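Local atomic coordinates of Glyco_hydro_cc domain-containing protein (Trichoderma gamsii, PDB entry 6UBD), a protein that binds oligosaccharides, probably fragments of beta-1,3-glucan, as a fungal member of glycoside hydrolase family 128 (subgroup VII). Residues A[153-158]-A[187-192]; A[100-105]-A[198-203]. All blocks are in the same frame, centred on the assembly; numbering follows the deposited sequence.

Interaction 1: residues A[153-158]-A[187-192]; sequences SWLKQF and DYYWNT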
loop_
_atom_site.group_PDB
_atom_site.type_symbol
_atom_site.label_atom_id
_atom_site.label_comp_id
_atom_site.label_asym_id
_atom_site.label_seq_id
_atom_site.Cartn_x
_atom_site.Cartn_y
_atom_site.Cartn_z
ATOM N N SER A 153 15.765 -8.075 -2.375
ATOM C CA SER A 153 16.228 -9.393 -1.860
ATOM C C SER A 153 15.586 -9.721 -0.509
ATOM O O SER A 153 15.664 -10.914 -0.112
ATOM C CB SER A 153 17.714 -9.488 -1.848
ATOM O OG SER A 153 18.255 -8.519 -0.933
ATOM N N TRP A 154 15.050 -8.802 0.262
ATOM C CA TRP A 154 14.538 -9.109 1.625
ATOM C C TRP A 154 13.345 -10.076 1.541
ATOM O O TRP A 154 13.292 -11.016 2.366
ATOM C CB TRP A 154 14.211 -7.727 2.306
ATOM C CG TRP A 154 13.854 -7.766 3.765
ATOM C CD1 TRP A 154 14.652 -7.278 4.766
ATOM C CD2 TRP A 154 12.632 -8.202 4.407
ATOM N NE1 TRP A 154 14.028 -7.397 5.988
ATOM C CE2 TRP A 154 12.805 -7.957 5.790
ATOM C CE3 TRP A 154 11.400 -8.751 3.998
ATOM C CZ2 TRP A 154 11.848 -8.307 6.746
ATOM C CZ3 TRP A 154 10.440 -9.099 4.927
ATOM C CH2 TRP A 154 10.668 -8.856 6.296
ATOM N N LEU A 155 12.341 -9.773 0.684
ATOM C CA LEU A 155 11.123 -10.593 0.646
ATOM C C LEU A 155 11.507 -11.982 0.103
ATOM O O LEU A 155 10.887 -12.962 0.524
ATOM C CB LEU A 155 10.063 -9.897 -0.216
ATOM C CG LEU A 155 8.660 -10.517 -0.091
ATOM C CD1 LEU A 155 8.106 -10.387 1.337
ATOM C CD2 LEU A 155 7.702 -9.882 -1.064
ATOM N N LYS A 156 12.473 -12.076 -0.754
ATOM C CA LYS A 156 12.861 -13.405 -1.300
ATOM C C LYS A 156 13.389 -14.310 -0.184
ATOM O O LYS A 156 13.013 -15.514 -0.134
ATOM C CB LYS A 156 13.881 -13.200 -2.441
ATOM C CG LYS A 156 14.230 -14.497 -3.126
ATOM C CD LYS A 156 14.963 -14.306 -4.388
ATOM C CE LYS A 156 14.029 -13.709 -5.408
ATOM N NZ LYS A 156 14.722 -13.443 -6.692
ATOM N N GLN A 157 14.167 -13.713 0.717
ATOM C CA GLN A 157 14.721 -14.444 1.871
ATOM C C GLN A 157 13.588 -14.728 2.874
ATOM O O GLN A 157 13.492 -15.887 3.389
ATOM C CB GLN A 157 15.875 -13.618 2.423
ATOM C CG GLN A 157 16.600 -14.345 3.571
ATOM C CD GLN A 157 17.373 -15.556 3.079
ATOM O OE1 GLN A 157 17.888 -15.583 1.959
ATOM N NE2 GLN A 157 17.507 -16.567 3.915
ATOM N N PHE A 158 12.714 -13.756 3.159
ATOM C CA PHE A 158 11.602 -13.932 4.127
ATOM C C PHE A 158 10.724 -15.085 3.651
ATOM O O PHE A 158 10.271 -15.904 4.461
ATOM C CB PHE A 158 10.834 -12.589 4.172
ATOM C CG PHE A 158 9.633 -12.558 5.088
ATOM C CD1 PHE A 158 9.763 -12.433 6.458
ATOM C CD2 PHE A 158 8.349 -12.607 4.579
ATOM C CE1 PHE A 158 8.657 -12.362 7.283
ATOM C CE2 PHE A 158 7.229 -12.511 5.396
ATOM C CZ PHE A 158 7.383 -12.420 6.775
ATOM N N ASP A 187 5.561 -7.360 -13.236
ATOM C CA ASP A 187 6.053 -8.643 -13.786
ATOM C C ASP A 187 6.997 -9.343 -12.804
ATOM O O ASP A 187 6.893 -10.583 -12.608
ATOM C CB ASP A 187 6.717 -8.463 -15.148
ATOM C CG ASP A 187 5.838 -8.008 -16.291
ATOM O OD1 ASP A 187 4.663 -8.229 -16.231
ATOM O OD2 ASP A 187 6.383 -7.480 -17.312
ATOM N N TYR A 188 7.898 -8.584 -12.183
ATOM C CA TYR A 188 8.812 -9.180 -11.190
ATOM C C TYR A 188 8.016 -9.853 -10.056
ATOM O O TYR A 188 8.296 -11.020 -9.701
ATOM C CB TYR A 188 9.778 -8.149 -10.600
ATOM C CG TYR A 188 10.654 -8.731 -9.520
ATOM C CD1 TYR A 188 11.764 -9.544 -9.794
ATOM C CD2 TYR A 188 10.290 -8.601 -8.175
ATOM C CE1 TYR A 188 12.482 -10.163 -8.792
ATOM C CE2 TYR A 188 11.003 -9.255 -7.184
ATOM C CZ TYR A 188 12.151 -9.975 -7.484
ATOM O OH TYR A 188 12.836 -10.669 -6.516
ATOM N N TYR A 189 7.028 -9.156 -9.479
ATOM C CA TYR A 189 6.352 -9.670 -8.282
ATOM C C TYR A 189 5.361 -10.775 -8.665
ATOM O O TYR A 189 5.228 -11.739 -7.858
ATOM C CB TYR A 189 5.743 -8.547 -7.426
ATOM C CG TYR A 189 6.744 -7.820 -6.560
ATOM C CD1 TYR A 189 7.190 -8.413 -5.383
ATOM C CD2 TYR A 189 7.299 -6.593 -6.958
ATOM C CE1 TYR A 189 8.135 -7.770 -4.597
ATOM C CE2 TYR A 189 8.257 -5.950 -6.204
ATOM C CZ TYR A 189 8.676 -6.558 -4.999
ATOM O OH TYR A 189 9.565 -5.920 -4.171
ATOM N N TRP A 190 4.719 -10.778 -9.825
ATOM C CA TRP A 190 3.909 -11.937 -10.285
ATOM C C TRP A 190 4.821 -13.138 -10.582
ATOM O O TRP A 190 4.566 -14.256 -10.123
ATOM C CB TRP A 190 3.012 -11.585 -11.513
ATOM C CG TRP A 190 2.359 -12.839 -12.023
ATOM C CD1 TRP A 190 2.714 -13.614 -13.111
ATOM C CD2 TRP A 190 1.389 -13.635 -11.325
ATOM N NE1 TRP A 190 1.973 -14.768 -13.179
ATOM C CE2 TRP A 190 1.152 -14.811 -12.080
ATOM C CE3 TRP A 190 0.648 -13.408 -10.177
ATOM C CZ2 TRP A 190 0.249 -15.784 -11.667
ATOM C CZ3 TRP A 190 -0.283 -14.347 -9.776
ATOM C CH2 TRP A 190 -0.442 -15.530 -10.507
ATOM N N ASN A 191 5.844 -12.935 -11.359
ATOM C CA ASN A 191 6.700 -14.068 -11.760
ATOM C C ASN A 191 7.377 -14.736 -10.550
ATOM O O ASN A 191 7.473 -15.997 -10.494
ATOM C CB ASN A 191 7.760 -13.662 -12.785
ATOM C CG ASN A 191 7.245 -13.351 -14.163
ATOM O OD1 ASN A 191 7.903 -12.611 -14.884
ATOM N ND2 ASN A 191 6.137 -13.955 -14.536
ATOM N N THR A 192 7.812 -13.905 -9.583
ATOM C CA THR A 192 8.585 -14.402 -8.418
ATOM C C THR A 192 7.665 -15.067 -7.350
ATOM O O THR A 192 8.012 -16.131 -6.821
ATOM C CB THR A 192 9.431 -13.274 -7.824
ATOM O OG1 THR A 192 10.308 -12.734 -8.837
ATOM C CG2 THR A 192 10.268 -13.822 -6.681
HETATM O O HOH W 1 13.038 -13.621 -8.805
#

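Interaction 2: residues A[100-105]-A[198-203]; sequences YVMGFN and WVTEFA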
loop_
_atom_site.group_PDB
_atom_site.type_symbol
_atom_site.label_atom_id
_atom_site.label_comp_id
_atom_site.label_asym_id
_atom_site.label_seq_id
_atom_site.Cartn_x
_atom_site.Cartn_y
_atom_site.Cartn_z
ATOM N N TYR A 100 -8.764 -7.466 6.383
ATOM C CA TYR A 100 -7.503 -7.444 5.624
ATOM C C TYR A 100 -6.405 -6.848 6.516
ATOM O O TYR A 100 -6.647 -5.791 7.131
ATOM C CB TYR A 100 -7.642 -6.595 4.352
ATOM C CG TYR A 100 -8.738 -7.007 3.369
ATOM C CD1 TYR A 100 -10.043 -6.558 3.511
ATOM C CD2 TYR A 100 -8.494 -7.878 2.326
ATOM C CE1 TYR A 100 -11.054 -6.976 2.641
ATOM C CE2 TYR A 100 -9.484 -8.267 1.432
ATOM C CZ TYR A 100 -10.793 -7.836 1.610
ATOM O OH TYR A 100 -11.814 -8.227 0.764
ATOM N N VAL A 101 -5.214 -7.485 6.522
ATOM C CA VAL A 101 -4.077 -6.961 7.318
ATOM C C VAL A 101 -2.817 -7.068 6.466
ATOM O O VAL A 101 -2.541 -8.160 5.931
ATOM C CB VAL A 101 -3.935 -7.597 8.681
ATOM C CG1 VAL A 101 -3.835 -9.040 8.579
ATOM C CG2 VAL A 101 -2.781 -7.069 9.539
ATOM N N MET A 102 -2.054 -5.979 6.428
ATOM C CA MET A 102 -0.771 -5.952 5.737
ATOM C C MET A 102 0.404 -6.026 6.737
ATOM O O MET A 102 0.366 -5.373 7.815
ATOM C CB MET A 102 -0.629 -4.649 4.912
ATOM C CG MET A 102 -1.722 -4.413 3.851
ATOM S SD MET A 102 -1.704 -2.844 3.044
ATOM C CE MET A 102 -2.164 -1.715 4.356
ATOM N N GLY A 103 1.508 -6.641 6.286
ATOM C CA GLY A 103 2.759 -6.630 7.037
ATOM C C GLY A 103 3.620 -5.391 6.839
ATOM O O GLY A 103 3.102 -4.294 6.408
ATOM N N PHE A 104 4.896 -5.513 7.159
ATOM C CA PHE A 104 5.772 -4.368 7.474
ATOM C C PHE A 104 5.917 -3.402 6.268
ATOM O O PHE A 104 6.012 -3.859 5.122
ATOM C CB PHE A 104 7.133 -4.819 7.977
ATOM C CG PHE A 104 7.041 -6.028 8.878
ATOM C CD1 PHE A 104 6.408 -5.978 10.134
ATOM C CD2 PHE A 104 7.490 -7.268 8.444
ATOM C CE1 PHE A 104 6.232 -7.118 10.919
ATOM C CE2 PHE A 104 7.281 -8.405 9.219
ATOM C CZ PHE A 104 6.659 -8.331 10.428
ATOM N N ASN A 105 6.076 -2.123 6.651
ATOM C CA ASN A 105 6.292 -1.066 5.617
ATOM C C ASN A 105 7.793 -0.854 5.349
ATOM O O ASN A 105 8.423 -0.174 6.157
ATOM C CB ASN A 105 5.540 0.189 6.059
ATOM C CG ASN A 105 5.561 1.293 5.004
ATOM O OD1 ASN A 105 4.771 1.155 4.051
ATOM N ND2 ASN A 105 6.529 2.199 5.070
ATOM N N TRP A 198 -1.302 -6.259 -4.553
ATOM C CA TRP A 198 -1.850 -4.942 -4.153
ATOM C C TRP A 198 -0.744 -3.927 -4.235
ATOM O O TRP A 198 0.368 -4.121 -3.671
ATOM C CB TRP A 198 -2.381 -4.934 -2.727
ATOM C CG TRP A 198 -3.678 -5.637 -2.442
ATOM C CD1 TRP A 198 -4.247 -6.662 -3.139
ATOM C CD2 TRP A 198 -4.563 -5.325 -1.348
ATOM N NE1 TRP A 198 -5.442 -7.032 -2.540
ATOM C CE2 TRP A 198 -5.655 -6.222 -1.448
ATOM C CE3 TRP A 198 -4.551 -4.363 -0.352
ATOM C CZ2 TRP A 198 -6.703 -6.194 -0.540
ATOM C CZ3 TRP A 198 -5.613 -4.328 0.541
ATOM C CH2 TRP A 198 -6.669 -5.229 0.426
ATOM N N VAL A 199 -1.004 -2.814 -4.977
ATOM C CA VAL A 199 -0.059 -1.676 -5.032
ATOM C C VAL A 199 -0.418 -0.736 -3.894
ATOM O O VAL A 199 -1.349 0.067 -4.005
ATOM C CB VAL A 199 -0.114 -0.964 -6.400
ATOM C CG1 VAL A 199 0.934 0.162 -6.489
ATOM C CG2 VAL A 199 0.130 -1.941 -7.532
ATOM N N THR A 200 0.236 -0.897 -2.750
ATOM C CA THR A 200 -0.226 -0.270 -1.497
ATOM C C THR A 200 0.272 1.183 -1.340
ATOM O O THR A 200 -0.248 1.911 -0.460
ATOM C CB THR A 200 0.102 -1.178 -0.307
ATOM O OG1 THR A 200 1.533 -1.309 -0.251
ATOM C CG2 THR A 200 -0.614 -2.536 -0.380
ATOM N N GLU A 201 1.262 1.554 -2.144
ATOM C CA GLU A 201 1.620 2.987 -2.362
ATOM C C GLU A 201 2.118 3.097 -3.798
ATOM O O GLU A 201 2.850 2.248 -4.257
ATOM C CB GLU A 201 2.759 3.523 -1.500
ATOM C CG GLU A 201 2.458 3.609 0.011
ATOM C CD GLU A 201 3.659 4.143 0.763
ATOM O OE1 GLU A 201 4.291 5.075 0.257
ATOM O OE2 GLU A 201 3.960 3.668 1.854
ATOM N N PHE A 202 1.750 4.188 -4.513
ATOM C CA PHE A 202 2.386 4.573 -5.818
ATOM C C PHE A 202 2.484 6.094 -5.922
ATOM O O PHE A 202 1.687 6.844 -5.340
ATOM C CB PHE A 202 1.699 3.903 -7.026
ATOM C CG PHE A 202 0.319 4.491 -7.340
ATOM C CD1 PHE A 202 0.190 5.680 -8.072
ATOM C CD2 PHE A 202 -0.838 3.841 -6.946
ATOM C CE1 PHE A 202 -1.073 6.201 -8.322
ATOM C CE2 PHE A 202 -2.104 4.395 -7.180
ATOM C CZ PHE A 202 -2.214 5.568 -7.881
ATOM N N ALA A 203 3.561 6.497 -6.595
ATOM C CA ALA A 203 3.757 7.932 -6.944
ATOM C C ALA A 203 4.763 8.006 -8.073
ATOM O O ALA A 203 5.628 7.132 -8.304
ATOM C CB ALA A 203 4.308 8.765 -5.795
HETATM O O HOH W 2 5.898 4.668 3.288
#

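Interaction 1: residues A[153-158]-A[187-192]
This is a sparse, side-chain-only contact between two outer helices, where Leu155 and Lys156 of 153-158 reach Tyr188, Tyr189 and Thr192 of 187-192. The helix axes run almost parallel, 12° apart, but lie 12.5 Å from each other, so the gap is bridged mainly by the long side chains of Lys156, Leu155 and the two tyrosines. On the buried side, Leu155 CD2 touches Tyr189 CE1 at 4.1 Å, meeting the ring at its edge and near its plane. One face of the Tyr189 ring is covered by Tyr188 CD2, 3.7 Å above the plane and over its centre. In the chain, strand 170-176 lies between the two helices: they are successive outer helices of a beta/alpha barrel, and Tyr189 packs inward on Thr170 and Ile172 of that strand. Toward solvent the chemistry turns polar. Lys156 leaves its helix with CG anti to the backbone N (chi1 -175°) and bends at chi3, which lays CE 3.4 Å from Tyr188 OH and gives NZ a weak hydrogen bond to the same oxygen. That hydroxyl has its stronger partner in Glu152, whose carboxylate also binds Lys156 N. NZ donates to a water at 2.7 Å, and this water donates to Thr192 OG1 at 2.9 Å. Threonine suits the place because its hydroxyl also donates back to Tyr188 O at 2.8 Å, while its methyl CG2 faces Lys156 CE.

Interaction 2: residues A[100-105]-A[198-203]
Glu201 OE2 is gripped by a water that donates to it at 2.6 Å and by Trp56 NE1, and the same water ties it to Asn105 by accepting from ND2 at 3.1 Å. The amide and carboxylate planes are only 7° apart. Asn105 OD1 nevertheless stands 3.4 Å from Glu201 OE2, and since both are acceptors the pair is joined through the water and Asn105 ND2, not between the two oxygens. Asparagine, with its CG anti to the backbone N (chi1 -174°), offers the N-H that the bridge needs. Toward the N-terminal ends of the strands, polarity gives way to apolar packing. Met102 SD lies 3.6 Å from Thr200 CG2, the two side chains lying alongside with their chains running opposite ways; the long thioether reaches across between backbones whose CA atoms (Met102 and Thr200) are 9.2 Å apart. One step further in the same direction Tyr100 CD2 meets Trp198 CH2 at 3.7 Å, with the ring planes inclined at 41°. These large rings suit a wide interior, and their polar atoms are satisfied at backbone carbonyls, Tyr100 OH at Pro27 and Trp198 NE1 at Leu28. The whole contact crosses the inside of a TIM-type (beta/alpha)8 barrel, from its fourth strand to its seventh. In clan GH-A hydrolases a glutamate near the C-terminal end of the seventh strand is the nucleophile, and the position of Glu201 is consistent with that site, although no catalytic role is established here. Strand 100-102 is bonded in parallel between strands 69-73 and 140-142, while strand 197-206 runs parallel between 170-176 and 237-243; the outer helices follow beyond this ring of strands.

Interaction 2 lies at the heart of the barrel, about 2 Å from the chain centre, with every touching residue buried; interaction 1 is centred about 16 Å out, among the outer helices, and is only partly buried. Accordingly, large aromatic and sulfur-containing side chains pack across the interior in interaction 2, with one water bridging amide and carboxylate, whereas interaction 1 pairs a small apolar touch with a lysine, a tyrosine hydroxyl and a water at the rim. No helix or strand is shared, but helix 179-193 leads directly into strand 197-206. In sequence, both segments of interaction 1 fall between 100-105 and 198-203. Trp154 CH2 meets Phe104 CD2 at 4.2 Å, joining the two layers.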